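Local structure of leucyl-tRNA synthetase (Giardia intestinalis, 3PZ6) at residues 226-231 and 274-279; 58-63 and 154-159. The protein probably charges tRNA(Leu) with leucine using ATP, this chain being its CP1 editing domain with probable aminoacyl-tRNA deacylase activity. The protein carries 2 engineered substitutions. All coordinates share one frame; numbering follows the deposited sequence.

From the N terminus, contact 2 comes first: residues 58-63, leading into helix 61-71, meet residues 154-159 on strand 156-158 and so close a loop of 90 intervening residues that holds strands 79-86, 97-100, 105-110, 115-120 and 143-148. That closure ties the start of a helix to the mixed sheet of the CP1 domain. Contact 1 follows, residues 226-231 returning to 274-279 across a mainly helical span that includes helices 238-245 and 254-271; it joins the two-strand sheet 229-230/273-274 to the approach to helix 284-297. The two loops neither nest nor cross. The contact centres lie 27 Å apart, and the nearest atoms of the two are about 10 Å apart.

Contact 1 of 2, residues 226-231 and 274-279; sequences LPIIEI and MKMGPF
Met276 packs against the bend at Leu226-Ile228 and has more surface covered across the contact than any other residue here (87 Å²). Its methyl CE lies 3.8 Å from Leu226 CG, the two side chains crossing at about a right angle, while SD sits 3.9 Å from Pro227 CG and 4.0 Å from Ile228 CG2. The last bend of the thioether (chi3 62°) carries CE to the leucine. Pro227 is the centre of an inverse gamma turn, closed by Ile228 N bonding to Leu226 O. Beyond it the chain enters a two-strand antiparallel sheet, in which Ile229 and Met274 form a non-hydrogen-bonded pair. Both side chains lie on the same face, with Ile229 CG1 3.7 Å from Met274 SD, and helix 284-297 packs there through Val284 and Cys287. Next to this pair, Lys275 N donates to Ile228 O at 2.7 Å with an N-H...O angle of 155°, the donor tilted 34° from the carbonyl plane. The solvent side is looser. There Glu230 CB lies 3.7 Å from Lys275 CG, and Glu230 OE1 comes 3.5 Å from Lys275 CD. Lys275 is bent at chi2 and chi3; its NZ lies 4.3 Å from Glu230 OE1, too far for a salt bridge.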
ATOM      1  N   LEU A 226       0.537   5.616 -12.798  1.00 20.31           N
ATOM      2  CA  LEU A 226      -0.203   4.946 -13.859  1.00 22.10           C
ATOM      3  C   LEU A 226      -1.444   5.724 -14.301  1.00 23.98           C
ATOM      4  O   LEU A 226      -2.157   6.262 -13.456  1.00 25.50           O
ATOM      5  CB  LEU A 226      -0.608   3.546 -13.390  1.00 23.74           C
ATOM      6  CG  LEU A 226       0.291   2.335 -13.683  1.00 25.75           C
ATOM      7  CD1 LEU A 226       1.724   2.680 -14.080  1.00 21.22           C
ATOM      8  CD2 LEU A 226       0.262   1.375 -12.505  1.00 22.28           C
ATOM      9  N   PRO A 227      -1.714   5.771 -15.626  1.00 22.85           N
ATOM     10  CA  PRO A 227      -2.907   6.409 -16.201  1.00 18.17           C
ATOM     11  C   PRO A 227      -4.196   5.611 -15.955  1.00 26.11           C
ATOM     12  O   PRO A 227      -4.785   5.059 -16.895  1.00 23.72           O
ATOM     13  CB  PRO A 227      -2.586   6.433 -17.695  1.00 19.97           C
ATOM     14  CG  PRO A 227      -1.676   5.285 -17.893  1.00 22.48           C
ATOM     15  CD  PRO A 227      -0.816   5.266 -16.680  1.00 24.87           C
ATOM     16  N   ILE A 228      -4.634   5.552 -14.699  1.00 24.77           N
ATOM     17  CA  ILE A 228      -5.759   4.686 -14.327  1.00 24.13           C
ATOM     18  C   ILE A 228      -7.110   5.350 -14.579  1.00 22.49           C
ATOM     19  O   ILE A 228      -8.084   4.688 -14.933  1.00 30.50           O
ATOM     20  CB  ILE A 228      -5.663   4.170 -12.859  1.00 24.90           C
ATOM     21  CG1 ILE A 228      -5.534   5.327 -11.865  1.00 22.50           C
ATOM     22  CG2 ILE A 228      -4.476   3.243 -12.706  1.00 27.06           C
ATOM     23  CD1 ILE A 228      -5.991   4.981 -10.460  1.00 21.49           C
ATOM     24  N   ILE A 229      -7.153   6.662 -14.416  1.00 20.82           N
ATOM     25  CA  ILE A 229      -8.389   7.407 -14.541  1.00 28.31           C
ATOM     26  C   ILE A 229      -8.179   8.615 -15.442  1.00 28.27           C
ATOM     27  O   ILE A 229      -7.222   9.374 -15.260  1.00 29.42           O
ATOM     28  CB  ILE A 229      -8.917   7.847 -13.142  1.00 28.19           C
ATOM     29  CG1 ILE A 229      -9.352   6.613 -12.335  1.00 27.74           C
ATOM     30  CG2 ILE A 229     -10.077   8.839 -13.280  1.00 30.02           C
ATOM     31  CD1 ILE A 229      -9.555   6.849 -10.848  1.00 25.22           C
ATOM     32  N   GLU A 230      -9.062   8.770 -16.426  1.00 24.58           N
ATOM     33  CA  GLU A 230      -9.087   9.958 -17.256  1.00 24.81           C
ATOM     34  C   GLU A 230     -10.176  10.908 -16.784  1.00 27.51           C
ATOM     35  O   GLU A 230     -11.359  10.565 -16.751  1.00 26.09           O
ATOM     36  CB  GLU A 230      -9.311   9.609 -18.732  1.00 27.53           C
ATOM     37  CG  GLU A 230      -9.389  10.847 -19.635  1.00 28.12           C
ATOM     38  CD  GLU A 230      -9.684  10.530 -21.090  1.00 41.14           C
ATOM     39  OE1 GLU A 230      -9.707   9.336 -21.472  1.00 40.62           O
ATOM     40  OE2 GLU A 230      -9.890  11.489 -21.868  1.00 42.06           O
ATOM     41  N   ILE A 231      -9.760  12.109 -16.421  1.00 27.95           N
ATOM     42  CA  ILE A 231     -10.694  13.180 -16.146  1.00 30.61           C
ATOM     43  C   ILE A 231     -10.765  14.093 -17.372  1.00 34.75           C
ATOM     44  O   ILE A 231      -9.783  14.764 -17.705  1.00 33.36           O
ATOM     45  CB  ILE A 231     -10.301  13.962 -14.884  1.00 29.82           C
ATOM     46  CG1 ILE A 231     -10.224  13.012 -13.682  1.00 32.55           C
ATOM     47  CG2 ILE A 231     -11.299  15.078 -14.628  1.00 32.01           C
ATOM     48  CD1 ILE A 231      -9.498  13.571 -12.469  1.00 28.74           C
ATOM     49  N   MET A 274     -12.462   5.048 -15.796  1.00 25.01           N
ATOM     50  CA  MET A 274     -11.420   4.049 -15.653  1.00 27.03           C
ATOM     51  C   MET A 274     -10.778   3.753 -16.998  1.00 28.47           C
ATOM     52  O   MET A 274     -11.464   3.586 -18.005  1.00 32.09           O
ATOM     53  CB  MET A 274     -11.989   2.770 -15.037  1.00 29.60           C
ATOM     54  CG  MET A 274     -12.512   2.956 -13.620  1.00 31.19           C
ATOM     55  SD  MET A 274     -11.242   3.388 -12.404  1.00 33.36           S
ATOM     56  CE  MET A 274     -10.305   1.870 -12.284  1.00 32.31           C
ATOM     57  N   LYS A 275      -9.454   3.693 -17.010  1.00 26.95           N
ATOM     58  CA  LYS A 275      -8.710   3.472 -18.246  1.00 30.09           C
ATOM     59  C   LYS A 275      -7.886   2.206 -18.144  1.00 27.87           C
ATOM     60  O   LYS A 275      -7.391   1.693 -19.141  1.00 28.27           O
ATOM     61  CB  LYS A 275      -7.804   4.671 -18.539  1.00 29.32           C
ATOM     62  CG  LYS A 275      -8.547   5.957 -18.862  1.00 24.35           C
ATOM     63  CD  LYS A 275      -8.685   6.168 -20.363  1.00 33.95           C
ATOM     64  CE  LYS A 275      -9.882   5.465 -20.935  1.00 34.41           C
ATOM     65  NZ  LYS A 275      -9.578   5.108 -22.335  1.00 45.11           N
ATOM     66  N   MET A 276      -7.743   1.722 -16.916  1.00 30.04           N
ATOM     67  CA  MET A 276      -6.999   0.508 -16.617  1.00 28.76           C
ATOM     68  C   MET A 276      -7.800  -0.349 -15.651  1.00 26.05           C
ATOM     69  O   MET A 276      -8.754   0.122 -15.032  1.00 29.21           O
ATOM     70  CB  MET A 276      -5.635   0.849 -16.007  1.00 24.15           C
ATOM     71  CG  MET A 276      -4.634   1.441 -16.991  1.00 29.08           C
ATOM     72  SD  MET A 276      -3.113   2.033 -16.215  1.00 31.68           S
ATOM     73  CE  MET A 276      -2.475   0.502 -15.504  1.00 24.05           C
ATOM     74  N   GLY A 277      -7.399  -1.606 -15.526  1.00 28.03           N
ATOM     75  CA  GLY A 277      -8.043  -2.536 -14.618  1.00 28.00           C
ATOM     76  C   GLY A 277      -9.198  -3.259 -15.281  1.00 32.07           C
ATOM     77  O   GLY A 277      -9.451  -3.062 -16.467  1.00 37.33           O
ATOM     78  N   PRO A 278      -9.911  -4.104 -14.515  1.00 39.87           N
ATOM     79  CA  PRO A 278     -10.977  -4.948 -15.072  1.00 42.30           C
ATOM     80  C   PRO A 278     -12.228  -4.170 -15.469  1.00 36.37           C
ATOM     81  O   PRO A 278     -13.054  -4.682 -16.214  1.00 37.49           O
ATOM     82  CB  PRO A 278     -11.294  -5.918 -13.927  1.00 40.33           C
ATOM     83  CG  PRO A 278     -10.090  -5.841 -13.016  1.00 47.96           C
ATOM     84  CD  PRO A 278      -9.676  -4.410 -13.094  1.00 39.79           C
ATOM     85  N   PHE A 279     -12.357  -2.944 -14.982  1.00 35.76           N
ATOM     86  CA  PHE A 279     -13.510  -2.120 -15.315  1.00 35.90           C
ATOM     87  C   PHE A 279     -13.150  -0.981 -16.259  1.00 33.53           C
ATOM     88  O   PHE A 279     -13.772   0.080 -16.221  1.00 35.95           O
ATOM     89  CB  PHE A 279     -14.176  -1.592 -14.038  1.00 36.87           C
ATOM     90  CG  PHE A 279     -14.620  -2.682 -13.098  1.00 44.24           C
ATOM     91  CD1 PHE A 279     -15.559  -3.629 -13.503  1.00 37.33           C
ATOM     92  CD2 PHE A 279     -14.094  -2.769 -11.821  1.00 43.72           C
ATOM     93  CE1 PHE A 279     -15.964  -4.643 -12.650  1.00 39.63           C
ATOM     94  CE2 PHE A 279     -14.502  -3.781 -10.957  1.00 49.33           C
ATOM     95  CZ  PHE A 279     -15.442  -4.720 -11.376  1.00 45.41           C
TER

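Contact 2 of 2, residues 58-63 and 154-159; sequences YSNPKN and LATVRA
Asn63 and Thr156 cross at about a right angle, joining the first turn of helix 61-71, whose N-cap position is Asn60, to strand 156-158 of the mixed sheet in this editing domain. The amide of Asn63 pairs with both the backbone N and O of Thr156. Thr156 N donates to Asn63 OD1 at 3.1 Å, in the carbonyl plane and on a lone pair, and Asn63 ND2 donates to Thr156 O at 2.9 Å, again on a lone pair. The acceptor lies 13° out of the amide plane, so the two bonds together should limit rotation of the group. ND2 also makes a weak bond to Thr156 OG1 and bonds Ile19 O; OG1 in turn bonds the hydroxyl of Tyr21. With chi1 at 60°, OG1 stands between the backbone N and carbonyl carbon of Thr156, placed for that weak bond, while CG2 meets Tyr58 OH. Tyr58 and Thr156 reach toward each other tip to tip: Thr156 CG2 lies at the ring edge, near its plane, 4.0 Å from Tyr58 OH. Lys62 CG lies 3.9 Å from the carbonyl O of Leu154, and Lys62 NZ bonds Leu153 O and Ser150 O. On the Ala155 side, Asn63 OD1 lies 3.3 Å from the methyl CB of Ala155.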
ATOM      1  N   TYR A  58      16.313 -11.773  -6.792  1.00 65.45           N
ATOM      2  CA  TYR A  58      16.158 -10.724  -5.799  1.00 55.63           C
ATOM      3  C   TYR A  58      15.577 -11.258  -4.489  1.00 50.38           C
ATOM      4  O   TYR A  58      14.743 -12.162  -4.489  1.00 48.14           O
ATOM      5  CB  TYR A  58      15.298  -9.576  -6.351  1.00 48.81           C
ATOM      6  CG  TYR A  58      15.021  -8.500  -5.329  1.00 51.14           C
ATOM      7  CD1 TYR A  58      15.987  -7.546  -5.014  1.00 39.26           C
ATOM      8  CD2 TYR A  58      13.803  -8.457  -4.650  1.00 44.64           C
ATOM      9  CE1 TYR A  58      15.742  -6.569  -4.061  1.00 43.17           C
ATOM     10  CE2 TYR A  58      13.550  -7.489  -3.698  1.00 42.04           C
ATOM     11  CZ  TYR A  58      14.522  -6.547  -3.409  1.00 43.30           C
ATOM     12  OH  TYR A  58      14.266  -5.585  -2.465  1.00 39.70           O
ATOM     13  N   SER A  59      16.036 -10.683  -3.381  1.00 47.17           N
ATOM     14  CA  SER A  59      15.542 -11.017  -2.052  1.00 45.63           C
ATOM     15  C   SER A  59      15.601  -9.780  -1.164  1.00 45.96           C
ATOM     16  O   SER A  59      16.612  -9.072  -1.136  1.00 48.98           O
ATOM     17  CB  SER A  59      16.373 -12.150  -1.446  1.00 44.49           C
ATOM     18  OG  SER A  59      15.716 -12.724  -0.330  1.00 51.33           O
ATOM     19  N   ASN A  60      14.512  -9.516  -0.448  1.00 42.83           N
ATOM     20  CA  ASN A  60      14.437  -8.355   0.432  1.00 35.04           C
ATOM     21  C   ASN A  60      14.704  -8.723   1.887  1.00 37.58           C
ATOM     22  O   ASN A  60      13.936  -9.478   2.486  1.00 38.36           O
ATOM     23  CB  ASN A  60      13.088  -7.648   0.294  1.00 38.96           C
ATOM     24  CG  ASN A  60      13.116  -6.227   0.830  1.00 37.10           C
ATOM     25  OD1 ASN A  60      13.004  -5.267   0.073  1.00 37.69           O
ATOM     26  ND2 ASN A  60      13.268  -6.089   2.135  1.00 32.91           N
ATOM     27  N   PRO A  61      15.790  -8.172   2.461  1.00 36.40           N
ATOM     28  CA  PRO A  61      16.246  -8.470   3.818  1.00 28.93           C
ATOM     29  C   PRO A  61      15.331  -7.954   4.926  1.00 34.49           C
ATOM     30  O   PRO A  61      15.351  -8.494   6.030  1.00 42.75           O
ATOM     31  CB  PRO A  61      17.599  -7.767   3.891  1.00 37.01           C
ATOM     32  CG  PRO A  61      17.499  -6.660   2.897  1.00 40.30           C
ATOM     33  CD  PRO A  61      16.687  -7.220   1.781  1.00 38.09           C
ATOM     34  N   LYS A  62      14.552  -6.915   4.648  1.00 31.38           N
ATOM     35  CA  LYS A  62      13.593  -6.416   5.627  1.00 30.36           C
ATOM     36  C   LYS A  62      12.442  -7.405   5.803  1.00 33.45           C
ATOM     37  O   LYS A  62      11.944  -7.589   6.911  1.00 30.27           O
ATOM     38  CB  LYS A  62      13.057  -5.033   5.240  1.00 27.11           C
ATOM     39  CG  LYS A  62      14.121  -3.980   4.966  1.00 28.72           C
ATOM     40  CD  LYS A  62      15.069  -3.785   6.143  1.00 34.09           C
ATOM     41  CE  LYS A  62      14.415  -3.061   7.306  1.00 28.34           C
ATOM     42  NZ  LYS A  62      14.156  -1.642   6.960  1.00 35.12           N
ATOM     43  N   ASN A  63      12.033  -8.036   4.703  1.00 30.32           N
ATOM     44  CA  ASN A  63      10.998  -9.069   4.730  1.00 33.82           C
ATOM     45  C   ASN A  63      11.439 -10.280   5.550  1.00 34.30           C
ATOM     46  O   ASN A  63      10.683 -10.769   6.393  1.00 34.46           O
ATOM     47  CB  ASN A  63      10.611  -9.505   3.310  1.00 34.24           C
ATOM     48  CG  ASN A  63       9.990  -8.380   2.491  1.00 35.81           C
ATOM     49  OD1 ASN A  63      10.437  -7.235   2.541  1.00 38.67           O
ATOM     50  ND2 ASN A  63       8.968  -8.711   1.715  1.00 35.68           N
ATOM     51  N   LEU A 154      11.127   0.008   3.483  1.00 24.98           N
ATOM     52  CA  LEU A 154      11.798  -0.639   2.346  1.00 25.75           C
ATOM     53  C   LEU A 154      11.563  -2.164   2.239  1.00 27.43           C
ATOM     54  O   LEU A 154      12.384  -2.887   1.683  1.00 22.98           O
ATOM     55  CB  LEU A 154      13.292  -0.287   2.311  1.00 23.40           C
ATOM     56  CG  LEU A 154      13.657   1.176   2.578  1.00 22.61           C
ATOM     57  CD1 LEU A 154      15.160   1.339   2.628  1.00 22.31           C
ATOM     58  CD2 LEU A 154      13.035   2.130   1.552  1.00 21.15           C
ATOM     59  N   ALA A 155      10.437  -2.633   2.770  1.00 24.65           N
ATOM     60  CA  ALA A 155       9.976  -3.994   2.525  1.00 25.51           C
ATOM     61  C   ALA A 155       9.223  -4.034   1.200  1.00 27.19           C
ATOM     62  O   ALA A 155       8.869  -2.985   0.651  1.00 23.85           O
ATOM     63  CB  ALA A 155       9.076  -4.459   3.648  1.00 25.53           C
ATOM     64  N   THR A 156       8.988  -5.236   0.681  1.00 25.39           N
ATOM     65  CA  THR A 156       8.233  -5.384  -0.557  1.00 27.53           C
ATOM     66  C   THR A 156       6.935  -6.123  -0.311  1.00 25.33           C
ATOM     67  O   THR A 156       6.900  -7.112   0.423  1.00 25.04           O
ATOM     68  CB  THR A 156       9.009  -6.128  -1.663  1.00 25.22           C
ATOM     69  OG1 THR A 156       9.333  -7.436  -1.206  1.00 36.32           O
ATOM     70  CG2 THR A 156      10.271  -5.416  -2.017  1.00 26.72           C
ATOM     71  N   VAL A 157       5.872  -5.632  -0.931  1.00 21.23           N
ATOM     72  CA  VAL A 157       4.576  -6.263  -0.811  1.00 26.63           C
ATOM     73  C   VAL A 157       3.978  -6.571  -2.182  1.00 29.14           C
ATOM     74  O   VAL A 157       4.382  -5.991  -3.197  1.00 26.02           O
ATOM     75  CB  VAL A 157       3.585  -5.444   0.098  1.00 26.53           C
ATOM     76  CG1 VAL A 157       4.061  -5.447   1.567  1.00 23.75           C
ATOM     77  CG2 VAL A 157       3.370  -4.013  -0.416  1.00 18.45           C
ATOM     78  N   ARG A 158       3.041  -7.513  -2.203  1.00 31.91           N
ATOM     79  CA  ARG A 158       2.264  -7.814  -3.395  1.00 27.38           C
ATOM     80  C   ARG A 158       1.011  -6.975  -3.247  1.00 31.16           C
ATOM     81  O   ARG A 158       0.246  -7.169  -2.303  1.00 41.82           O
ATOM     82  CB  ARG A 158       1.917  -9.302  -3.437  1.00 32.02           C
ATOM     83  CG  ARG A 158       1.709  -9.892  -4.842  1.00 53.58           C
ATOM     84  CD  ARG A 158       2.901 -10.773  -5.296  1.00 57.67           C
ATOM     85  NE  ARG A 158       3.079 -11.944  -4.426  1.00 65.48           N
ATOM     86  CZ  ARG A 158       4.172 -12.710  -4.371  1.00 61.87           C
ATOM     87  NH1 ARG A 158       5.226 -12.458  -5.147  1.00 41.95           N
ATOM     88  NH2 ARG A 158       4.207 -13.735  -3.525  1.00 50.65           N
ATOM     89  N   ALA A 159       0.821  -6.008  -4.140  1.00 27.57           N
ATOM     90  CA  ALA A 159      -0.341  -5.132  -4.062  1.00 24.02           C
ATOM     91  C   ALA A 159      -1.481  -5.628  -4.936  1.00 27.09           C
ATOM     92  O   ALA A 159      -1.315  -5.824  -6.138  1.00 35.67           O
ATOM     93  CB  ALA A 159       0.026  -3.714  -4.433  1.00 24.39           C
TER